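Local coordinates for protein eukaryotic translation initiation factor 2D (Homo sapiens, PDB 5W2F) that delivers tRNA to the P-site of the eukaryotic ribosome in a GTP-independent manner during translation initiation, and is represented by its C-terminal part, with SWIB/MDM2 and SUI1 regions, at residues I38-K43 against R56-L61; D63-K68 against L87-P92; Y135-Y140 against E184-P189. One frame throughout, in Å; residues are numbered along the deposited sequence.

In the fold
The C-terminal part of this factor joins two compact units, and the three contacts sample both. Interactions 1 and 2 lie within the SWIB/MDM2 region, with centres about 14 Å apart, and share helix 59-65: interaction 1 meets its N-terminal end, interaction 2 its C-terminal end. They also touch directly, Leu-57 of the first packing on Ile-65 and Leu-66 of the second. Interaction 3 belongs to the SUI1 region, its centre about 41 Å from that of interaction 1 and 32 Å from that of interaction 2. All three follow in series along the chain, and each closes within its own region, none bridging the SWIB/MDM2 and SUI1 regions.

Interaction 1 of 3, residues I38-K43 against R56-L61; sequences INYAKK and RLDPIL
The hydroxyl of Tyr-40 donates to the carboxylate of Asp-58, OH to OD2 at 2.6 Å, and the acceptor offers its syn lone pair, on the side of the other oxygen. The carboxylate stands at the edge of the phenol, its plane turned 67° from that of the ring. Tyr-40 can span the gap because its CG lies opposite the backbone N (chi1 -178°), which sends the ring from helix 30-43 toward the start of helix 59-65. There Asp-58 is the N-cap, its OD1 accepting from Leu-61 N at 3.0 Å, with the donor above the carboxylate plane. One acid thus divides its two oxygens between a helix end and a neighbouring helix. Apolar groups flank the phenol: Ile-60 CD1 lies 3.4 Å from Tyr-40 OH, while Leu-61 CD1 approaches Tyr-40 CE1 to 3.9 Å as the two side chains run past each other in opposite directions. Leu-16 of helix 14-17 touches both Tyr-40 and Leu-61. With both oxygens engaged, the carboxylate is probably restrained in its rotation, and the donors around it would probably favour its ionised form.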
loop_
_atom_site.group_PDB
_atom_site.type_symbol
_atom_site.label_atom_id
_atom_site.label_comp_id
_atom_site.label_asym_id
_atom_site.label_seq_id
_atom_site.Cartn_x
_atom_site.Cartn_y
_atom_site.Cartn_z
ATOM N N ILE A 38 13.454 12.695 -13.924
ATOM C CA ILE A 38 13.765 13.939 -14.623
ATOM C C ILE A 38 15.276 14.079 -14.758
ATOM O O ILE A 38 15.776 14.400 -15.839
ATOM C CB ILE A 38 13.096 15.151 -13.958
ATOM C CG1 ILE A 38 11.574 15.081 -14.191
ATOM C CG2 ILE A 38 13.637 16.458 -14.518
ATOM C CD1 ILE A 38 10.761 16.023 -13.333
ATOM N N ASN A 39 16.000 13.832 -13.668
ATOM C CA ASN A 39 17.458 13.930 -13.706
ATOM C C ASN A 39 18.089 12.914 -14.649
ATOM O O ASN A 39 19.060 13.238 -15.352
ATOM C CB ASN A 39 18.058 13.786 -12.318
ATOM C CG ASN A 39 17.809 14.994 -11.447
ATOM O OD1 ASN A 39 17.488 16.071 -11.933
ATOM N ND2 ASN A 39 17.950 14.814 -10.144
ATOM N N TYR A 40 17.526 11.708 -14.696
ATOM C CA TYR A 40 18.029 10.685 -15.605
ATOM C C TYR A 40 17.918 11.183 -17.054
ATOM O O TYR A 40 18.879 11.098 -17.844
ATOM C CB TYR A 40 17.290 9.349 -15.397
ATOM C CG TYR A 40 17.809 8.258 -16.294
ATOM C CD1 TYR A 40 17.327 8.093 -17.602
ATOM C CD2 TYR A 40 18.780 7.378 -15.839
ATOM C CE1 TYR A 40 17.832 7.101 -18.433
ATOM C CE2 TYR A 40 19.285 6.384 -16.654
ATOM C CZ TYR A 40 18.819 6.252 -17.950
ATOM O OH TYR A 40 19.354 5.266 -18.734
ATOM N N ALA A 41 16.759 11.724 -17.409
ATOM C CA ALA A 41 16.564 12.206 -18.769
ATOM C C ALA A 41 17.518 13.339 -19.119
ATOM O O ALA A 41 18.089 13.367 -20.215
ATOM C CB ALA A 41 15.125 12.642 -18.970
ATOM N N LYS A 42 17.711 14.262 -18.184
ATOM C CA LYS A 42 18.578 15.408 -18.427
ATOM C C LYS A 42 20.049 14.969 -18.523
ATOM O O LYS A 42 20.772 15.359 -19.469
ATOM C CB LYS A 42 18.366 16.474 -17.346
ATOM C CG LYS A 42 17.014 17.171 -17.470
ATOM C CD LYS A 42 16.616 18.001 -16.258
ATOM C CE LYS A 42 17.417 19.252 -16.080
ATOM N NZ LYS A 42 16.897 19.982 -14.883
ATOM N N LYS A 43 20.478 14.134 -17.573
ATOM C CA LYS A 43 21.864 13.643 -17.532
ATOM C C LYS A 43 22.245 12.855 -18.782
ATOM O O LYS A 43 23.398 12.908 -19.226
ATOM C CB LYS A 43 22.095 12.776 -16.271
ATOM C CG LYS A 43 23.503 12.206 -16.123
ATOM C CD LYS A 43 23.606 11.199 -14.987
ATOM C CE LYS A 43 24.819 10.295 -15.165
ATOM N NZ LYS A 43 26.085 11.069 -15.291
ATOM N N ARG A 56 13.052 11.207 -25.396
ATOM C CA ARG A 56 13.390 10.064 -26.230
ATOM C C ARG A 56 13.908 8.966 -25.303
ATOM O O ARG A 56 14.932 9.123 -24.663
ATOM C CB ARG A 56 14.459 10.427 -27.255
ATOM C CG ARG A 56 14.068 11.543 -28.212
ATOM C CD ARG A 56 15.249 11.987 -29.085
ATOM N NE ARG A 56 16.099 12.991 -28.417
ATOM C CZ ARG A 56 17.277 12.778 -27.809
ATOM N NH1 ARG A 56 17.863 11.568 -27.772
ATOM N NH2 ARG A 56 17.905 13.825 -27.244
ATOM N N LEU A 57 13.229 7.837 -25.273
ATOM C CA LEU A 57 13.606 6.771 -24.381
ATOM C C LEU A 57 14.870 6.060 -24.895
ATOM O O LEU A 57 14.972 5.693 -26.059
ATOM C CB LEU A 57 12.469 5.782 -24.178
ATOM C CG LEU A 57 11.324 6.171 -23.218
ATOM C CD1 LEU A 57 10.594 7.445 -23.533
ATOM C CD2 LEU A 57 10.369 4.994 -23.138
ATOM N N ASP A 58 15.827 5.875 -23.996
ATOM C CA ASP A 58 17.043 5.132 -24.281
ATOM C C ASP A 58 16.780 3.645 -24.028
ATOM O O ASP A 58 15.664 3.265 -23.616
ATOM C CB ASP A 58 18.207 5.704 -23.453
ATOM C CG ASP A 58 18.078 5.460 -21.956
ATOM O OD1 ASP A 58 16.984 5.130 -21.467
ATOM O OD2 ASP A 58 19.099 5.636 -21.266
ATOM N N PRO A 59 17.770 2.789 -24.304
ATOM C CA PRO A 59 17.478 1.371 -24.131
ATOM C C PRO A 59 17.080 0.969 -22.721
ATOM O O PRO A 59 16.200 0.122 -22.559
ATOM C CB PRO A 59 18.782 0.707 -24.566
ATOM C CG PRO A 59 19.311 1.625 -25.625
ATOM C CD PRO A 59 18.995 2.997 -25.111
ATOM N N ILE A 60 17.694 1.585 -21.715
ATOM C CA ILE A 60 17.330 1.313 -20.325
ATOM C C ILE A 60 15.860 1.632 -20.061
ATOM O O ILE A 60 15.134 0.806 -19.499
ATOM C CB ILE A 60 18.276 2.069 -19.359
ATOM C CG1 ILE A 60 19.622 1.345 -19.329
ATOM C CG2 ILE A 60 17.680 2.189 -17.954
ATOM C CD1 ILE A 60 20.745 2.131 -18.706
ATOM N N LEU A 61 15.420 2.816 -20.476
ATOM C CA LEU A 61 14.023 3.180 -20.276
ATOM C C LEU A 61 13.073 2.280 -21.084
ATOM O O LEU A 61 12.026 1.878 -20.591
ATOM C CB LEU A 61 13.792 4.657 -20.586
ATOM C CG LEU A 61 14.276 5.610 -19.497
ATOM C CD1 LEU A 61 14.259 7.041 -20.004
ATOM C CD2 LEU A 61 13.459 5.440 -18.205
#

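Interaction 2 of 3, residues D63-K68 against L87-P92; sequences DCILEK and LEKLQP
Lys-89, the last residue of helix 79-89, lays its aliphatic chain across the closing turn of helix 59-65 before its ammonium reaches Glu-67. At the root, Lys-89 CB lies 4.0 Å from Cys-64 O. The next carbon, Lys-89 CG, comes to 3.6 Å from Cys-64 O and also meets the CG2 branch of Ile-65 at 4.1 Å, the two side chains crossing at a slant. A bend at chi2 (-77°) redirects the chain; Lys-89 CD is still 3.7 Å from Cys-64 O, and from there the lysine is extended to its tip. Lys-89 CE has moved on to the next carbonyl, 3.7 Å from Ile-65 O.

Both segments belong to the SWIB/MDM2 region, and the lysine links two of its helices where each gives way to a different structure: Leu-66 leaves helix 59-65 for a loop, Leu-90 leaves helix 79-89 on the way to strand 91-96. Met-13 adds a further apolar neighbour to Lys-89, while Ile-65 packs on Leu-82, Arg-85 and Cys-86 of helix 79-89.

At the tip, Lys-89 NZ donates to Glu-67 OE2 at 2.7 Å in a salt bridge that uses the syn lone pair of that oxygen. The Glu-67 side chain is exposed and poorly ordered, so its end of the salt bridge is probably mobile. Glu-67 is itself bent at chi2 (-47°), which brings its carboxylate round to the ammonium.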
loop_
_atom_site.group_PDB
_atom_site.type_symbol
_atom_site.label_atom_id
_atom_site.label_comp_id
_atom_site.label_asym_id
_atom_site.label_seq_id
_atom_site.Cartn_x
_atom_site.Cartn_y
_atom_site.Cartn_z
ATOM N N ASP A 63 13.492 -0.771 -21.921
ATOM C CA ASP A 63 13.521 -2.091 -21.321
ATOM C C ASP A 63 12.625 -2.156 -20.092
ATOM O O ASP A 63 11.915 -3.127 -19.887
ATOM C CB ASP A 63 14.967 -2.443 -20.960
ATOM C CG ASP A 63 15.100 -3.797 -20.300
ATOM O OD1 ASP A 63 14.562 -4.786 -20.837
ATOM O OD2 ASP A 63 15.766 -3.866 -19.244
ATOM N N CYS A 64 12.644 -1.102 -19.279
ATOM C CA CYS A 64 11.913 -1.221 -18.035
ATOM C C CYS A 64 10.547 -0.573 -17.976
ATOM O O CYS A 64 9.808 -0.888 -17.043
ATOM C CB CYS A 64 12.789 -0.867 -16.842
ATOM S SG CYS A 64 13.288 0.840 -16.710
ATOM N N ILE A 65 10.172 0.280 -18.944
ATOM C CA ILE A 65 8.778 0.737 -18.995
ATOM C C ILE A 65 7.940 0.359 -20.210
ATOM O O ILE A 65 6.707 0.419 -20.116
ATOM C CB ILE A 65 8.627 2.243 -18.673
ATOM C CG1 ILE A 65 9.309 3.109 -19.711
ATOM C CG2 ILE A 65 9.179 2.543 -17.278
ATOM C CD1 ILE A 65 8.828 4.538 -19.692
ATOM N N LEU A 66 8.555 -0.045 -21.318
ATOM C CA LEU A 66 7.787 -0.455 -22.497
ATOM C C LEU A 66 7.597 -1.964 -22.571
ATOM O O LEU A 66 8.506 -2.731 -22.240
ATOM C CB LEU A 66 8.459 0.022 -23.777
ATOM C CG LEU A 66 8.776 1.511 -23.870
ATOM C CD1 LEU A 66 9.389 1.770 -25.232
ATOM C CD2 LEU A 66 7.542 2.376 -23.653
ATOM N N GLU A 67 6.414 -2.372 -23.031
ATOM C CA GLU A 67 6.099 -3.792 -23.233
ATOM C C GLU A 67 6.792 -4.306 -24.496
ATOM O O GLU A 67 7.431 -5.362 -24.475
ATOM C CB GLU A 67 4.579 -4.025 -23.352
ATOM C CG GLU A 67 3.701 -3.385 -22.276
ATOM C CD GLU A 67 4.204 -3.615 -20.861
ATOM O OE1 GLU A 67 4.622 -4.752 -20.546
ATOM O OE2 GLU A 67 4.172 -2.653 -20.061
ATOM N N LYS A 68 6.654 -3.546 -25.585
ATOM C CA LYS A 68 7.274 -3.863 -26.870
ATOM C C LYS A 68 8.114 -2.676 -27.368
ATOM O O LYS A 68 7.596 -1.563 -27.505
ATOM C CB LYS A 68 6.188 -4.203 -27.894
ATOM C CG LYS A 68 6.712 -4.881 -29.152
ATOM C CD LYS A 68 5.708 -4.802 -30.289
ATOM C CE LYS A 68 6.250 -5.473 -31.540
ATOM N NZ LYS A 68 5.322 -5.328 -32.695
ATOM N N LEU A 87 6.101 5.192 -12.422
ATOM C CA LEU A 87 5.404 4.955 -11.154
ATOM C C LEU A 87 4.562 3.665 -11.195
ATOM O O LEU A 87 4.501 2.937 -10.202
ATOM C CB LEU A 87 4.533 6.153 -10.777
ATOM C CG LEU A 87 5.330 7.426 -10.444
ATOM C CD1 LEU A 87 4.469 8.669 -10.516
ATOM C CD2 LEU A 87 5.981 7.326 -9.080
ATOM N N GLU A 88 3.922 3.391 -12.333
ATOM C CA GLU A 88 3.137 2.162 -12.517
ATOM C C GLU A 88 3.988 0.897 -12.493
ATOM O O GLU A 88 3.533 -0.146 -12.030
ATOM C CB GLU A 88 2.355 2.197 -13.846
ATOM C CG GLU A 88 1.202 3.181 -13.843
ATOM C CD GLU A 88 0.554 3.403 -15.205
ATOM O OE1 GLU A 88 1.128 2.996 -16.257
ATOM O OE2 GLU A 88 -0.544 4.015 -15.220
ATOM N N LYS A 89 5.206 0.994 -13.027
ATOM C CA LYS A 89 6.106 -0.156 -13.119
ATOM C C LYS A 89 6.806 -0.445 -11.797
ATOM O O LYS A 89 7.166 -1.589 -11.521
ATOM C CB LYS A 89 7.130 0.020 -14.250
ATOM C CG LYS A 89 6.528 -0.117 -15.640
ATOM C CD LYS A 89 6.281 -1.573 -15.991
ATOM C CE LYS A 89 5.545 -1.697 -17.315
ATOM N NZ LYS A 89 5.095 -3.088 -17.575
ATOM N N LEU A 90 6.996 0.586 -10.976
ATOM C CA LEU A 90 7.472 0.396 -9.613
ATOM C C LEU A 90 6.477 -0.433 -8.808
ATOM O O LEU A 90 5.278 -0.486 -9.133
ATOM C CB LEU A 90 7.705 1.745 -8.947
ATOM C CG LEU A 90 8.933 2.510 -9.468
ATOM C CD1 LEU A 90 8.871 3.978 -9.129
ATOM C CD2 LEU A 90 10.210 1.916 -8.893
ATOM N N GLN A 91 6.979 -1.097 -7.762
ATOM C CA GLN A 91 6.106 -1.889 -6.892
ATOM C C GLN A 91 5.400 -0.993 -5.890
ATOM O O GLN A 91 6.061 -0.171 -5.257
ATOM C CB GLN A 91 6.916 -2.941 -6.175
ATOM C CG GLN A 91 7.554 -3.978 -7.086
ATOM C CD GLN A 91 8.496 -4.913 -6.342
ATOM O OE1 GLN A 91 9.120 -4.539 -5.339
ATOM N NE2 GLN A 91 8.630 -6.122 -6.850
ATOM N N PRO A 92 4.066 -1.121 -5.747
ATOM C CA PRO A 92 3.380 -0.298 -4.751
ATOM C C PRO A 92 3.827 -0.658 -3.341
ATOM O O PRO A 92 4.155 -1.832 -3.040
ATOM C CB PRO A 92 1.903 -0.670 -4.923
ATOM C CG PRO A 92 1.933 -2.014 -5.548
ATOM C CD PRO A 92 3.122 -1.989 -6.458
#

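Interaction 3 of 3, residues Y135-Y140 against E184-P189; sequences YGLDPY and EEYQLP
Leu-137 sets one methyl squarely on the ring of Tyr-186: Leu-137 CD2 stands 3.5 Å from the ring centroid and only 5° off the normal, a CH-pi contact over the face. The nearly central placing leaves all six ring carbons at similar distances from that methyl. The other branch of Leu-137, CD1, lies between Tyr-186 and Leu-188 and meets Leu-188 CD1 at 4.1 Å, the two leucines reaching toward each other tip to tip. In both leucines CG lies opposite the carbonyl carbon (chi1 -64° in Leu-137), an arrangement that aims the branches into the contact. Leu-188 gives CD1 to Leu-137 and CD2 to Tyr-135, where CD2 of Leu-188 approaches Tyr-135 CD2 at 4.0 Å, obliquely to the ring. The phenol oxygen of Tyr-135 is engaged elsewhere, by a hydrogen bond to Cys-111 O.

Asp-138, as N-cap, holds the start of helix 139-150: its OD1 accepts from Tyr-140 N at 3.0 Å, the donor standing above the carboxylate plane. On the other segment, Gln-187 has positive phi and leaves the helical backbone.

In the SUI1 region, the contact joins the loop leading into helix 139-150 to the chain leaving helix 175-185. Leu-182 of the latter helix packs on both leucines, and Ile-113 of strand 113-121 touches Tyr-135 and Leu-188.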
loop_
_atom_site.group_PDB
_atom_site.type_symbol
_atom_site.label_atom_id
_atom_site.label_comp_id
_atom_site.label_asym_id
_atom_site.label_seq_id
_atom_site.Cartn_x
_atom_site.Cartn_y
_atom_site.Cartn_z
ATOM N N TYR A 135 -1.670 -3.130 8.502
ATOM C CA TYR A 135 -1.410 -1.888 9.235
ATOM C C TYR A 135 -0.455 -2.097 10.398
ATOM O O TYR A 135 -0.307 -1.213 11.254
ATOM C CB TYR A 135 -2.728 -1.235 9.683
ATOM C CG TYR A 135 -3.501 -0.814 8.475
ATOM C CD1 TYR A 135 -4.257 -1.728 7.749
ATOM C CD2 TYR A 135 -3.444 0.497 8.008
ATOM C CE1 TYR A 135 -4.900 -1.358 6.576
ATOM C CE2 TYR A 135 -4.102 0.858 6.849
ATOM C CZ TYR A 135 -4.829 -0.064 6.137
ATOM O OH TYR A 135 -5.469 0.327 4.992
ATOM N N GLY A 136 0.259 -3.226 10.393
ATOM C CA GLY A 136 1.221 -3.503 11.435
ATOM C C GLY A 136 0.664 -3.881 12.780
ATOM O O GLY A 136 1.383 -3.813 13.780
ATOM N N LEU A 137 -0.583 -4.343 12.798
ATOM C CA LEU A 137 -1.229 -4.745 14.036
ATOM C C LEU A 137 -1.234 -6.273 14.133
ATOM O O LEU A 137 -1.496 -6.962 13.170
ATOM C CB LEU A 137 -2.659 -4.216 14.089
ATOM C CG LEU A 137 -2.773 -2.692 14.126
ATOM C CD1 LEU A 137 -4.224 -2.277 13.997
ATOM C CD2 LEU A 137 -2.158 -2.106 15.394
ATOM N N ASP A 138 -0.929 -6.761 15.326
ATOM C CA ASP A 138 -0.852 -8.197 15.613
ATOM C C ASP A 138 -2.251 -8.673 15.972
ATOM O O ASP A 138 -2.782 -8.249 16.980
ATOM C CB ASP A 138 0.131 -8.454 16.767
ATOM C CG ASP A 138 0.302 -9.929 17.109
ATOM O OD1 ASP A 138 -0.371 -10.797 16.522
ATOM O OD2 ASP A 138 1.160 -10.206 17.963
ATOM N N PRO A 139 -2.837 -9.573 15.166
ATOM C CA PRO A 139 -4.167 -10.066 15.513
ATOM C C PRO A 139 -4.280 -10.653 16.931
ATOM O O PRO A 139 -5.320 -10.479 17.573
ATOM C CB PRO A 139 -4.450 -11.106 14.430
ATOM C CG PRO A 139 -3.671 -10.628 13.258
ATOM C CD PRO A 139 -2.403 -10.102 13.860
ATOM N N TYR A 140 -3.229 -11.320 17.427
ATOM C CA TYR A 140 -3.305 -11.883 18.783
ATOM C C TYR A 140 -3.380 -10.775 19.845
ATOM O O TYR A 140 -4.086 -10.901 20.855
ATOM C CB TYR A 140 -2.171 -12.904 19.032
ATOM C CG TYR A 140 -2.445 -14.229 18.319
ATOM C CD1 TYR A 140 -3.268 -15.159 18.890
ATOM C CD2 TYR A 140 -1.920 -14.521 17.050
ATOM C CE1 TYR A 140 -3.572 -16.348 18.253
ATOM C CE2 TYR A 140 -2.223 -15.731 16.402
ATOM C CZ TYR A 140 -3.051 -16.639 17.020
ATOM O OH TYR A 140 -3.398 -17.857 16.433
ATOM N N GLU A 184 -9.122 5.788 17.368
ATOM C CA GLU A 184 -8.685 6.581 18.514
ATOM C C GLU A 184 -7.345 6.079 19.033
ATOM O O GLU A 184 -6.382 6.845 19.107
ATOM C CB GLU A 184 -9.749 6.598 19.602
ATOM C CG GLU A 184 -11.049 7.264 19.206
ATOM C CD GLU A 184 -12.072 7.257 20.351
ATOM O OE1 GLU A 184 -11.702 7.570 21.510
ATOM O OE2 GLU A 184 -13.252 6.916 20.100
ATOM N N GLU A 185 -7.251 4.794 19.342
ATOM C CA GLU A 185 -6.004 4.273 19.900
ATOM C C GLU A 185 -4.867 4.190 18.893
ATOM O O GLU A 185 -3.757 4.625 19.197
ATOM C CB GLU A 185 -6.235 2.916 20.521
ATOM C CG GLU A 185 -7.095 3.000 21.742
ATOM C CD GLU A 185 -6.487 3.913 22.805
ATOM O OE1 GLU A 185 -5.318 3.699 23.179
ATOM O OE2 GLU A 185 -7.165 4.873 23.222
ATOM N N TYR A 186 -5.143 3.687 17.690
ATOM C CA TYR A 186 -4.092 3.569 16.674
ATOM C C TYR A 186 -4.077 4.701 15.653
ATOM O O TYR A 186 -3.184 4.733 14.820
ATOM C CB TYR A 186 -4.138 2.189 15.999
ATOM C CG TYR A 186 -3.825 1.077 16.963
ATOM C CD1 TYR A 186 -2.599 1.047 17.629
ATOM C CD2 TYR A 186 -4.721 0.047 17.209
ATOM C CE1 TYR A 186 -2.297 0.032 18.536
ATOM C CE2 TYR A 186 -4.416 -0.968 18.097
ATOM C CZ TYR A 186 -3.217 -0.964 18.773
ATOM O OH TYR A 186 -2.933 -1.980 19.665
ATOM N N GLN A 187 -5.052 5.618 15.715
ATOM C CA GLN A 187 -5.067 6.834 14.866
ATOM C C GLN A 187 -4.991 6.523 13.374
ATOM O O GLN A 187 -4.407 7.269 12.581
ATOM C CB GLN A 187 -3.946 7.804 15.279
ATOM C CG GLN A 187 -4.135 8.393 16.669
ATOM C CD GLN A 187 -5.255 9.412 16.726
ATOM O OE1 GLN A 187 -5.313 10.328 15.913
ATOM N NE2 GLN A 187 -6.157 9.250 17.690
ATOM N N LEU A 188 -5.610 5.417 12.981
ATOM C CA LEU A 188 -5.603 5.002 11.599
ATOM C C LEU A 188 -6.601 5.846 10.780
ATOM O O LEU A 188 -7.601 6.319 11.329
ATOM C CB LEU A 188 -5.914 3.515 11.475
ATOM C CG LEU A 188 -4.875 2.559 12.053
ATOM C CD1 LEU A 188 -5.363 1.138 11.947
ATOM C CD2 LEU A 188 -3.537 2.683 11.349
ATOM N N PRO A 189 -6.351 6.018 9.472
ATOM C CA PRO A 189 -7.272 6.843 8.677
ATOM C C PRO A 189 -8.613 6.147 8.445
ATOM O O PRO A 189 -8.652 5.001 7.983
ATOM C CB PRO A 189 -6.537 7.015 7.342
ATOM C CG PRO A 189 -5.154 6.609 7.606
ATOM C CD PRO A 189 -5.213 5.564 8.666
#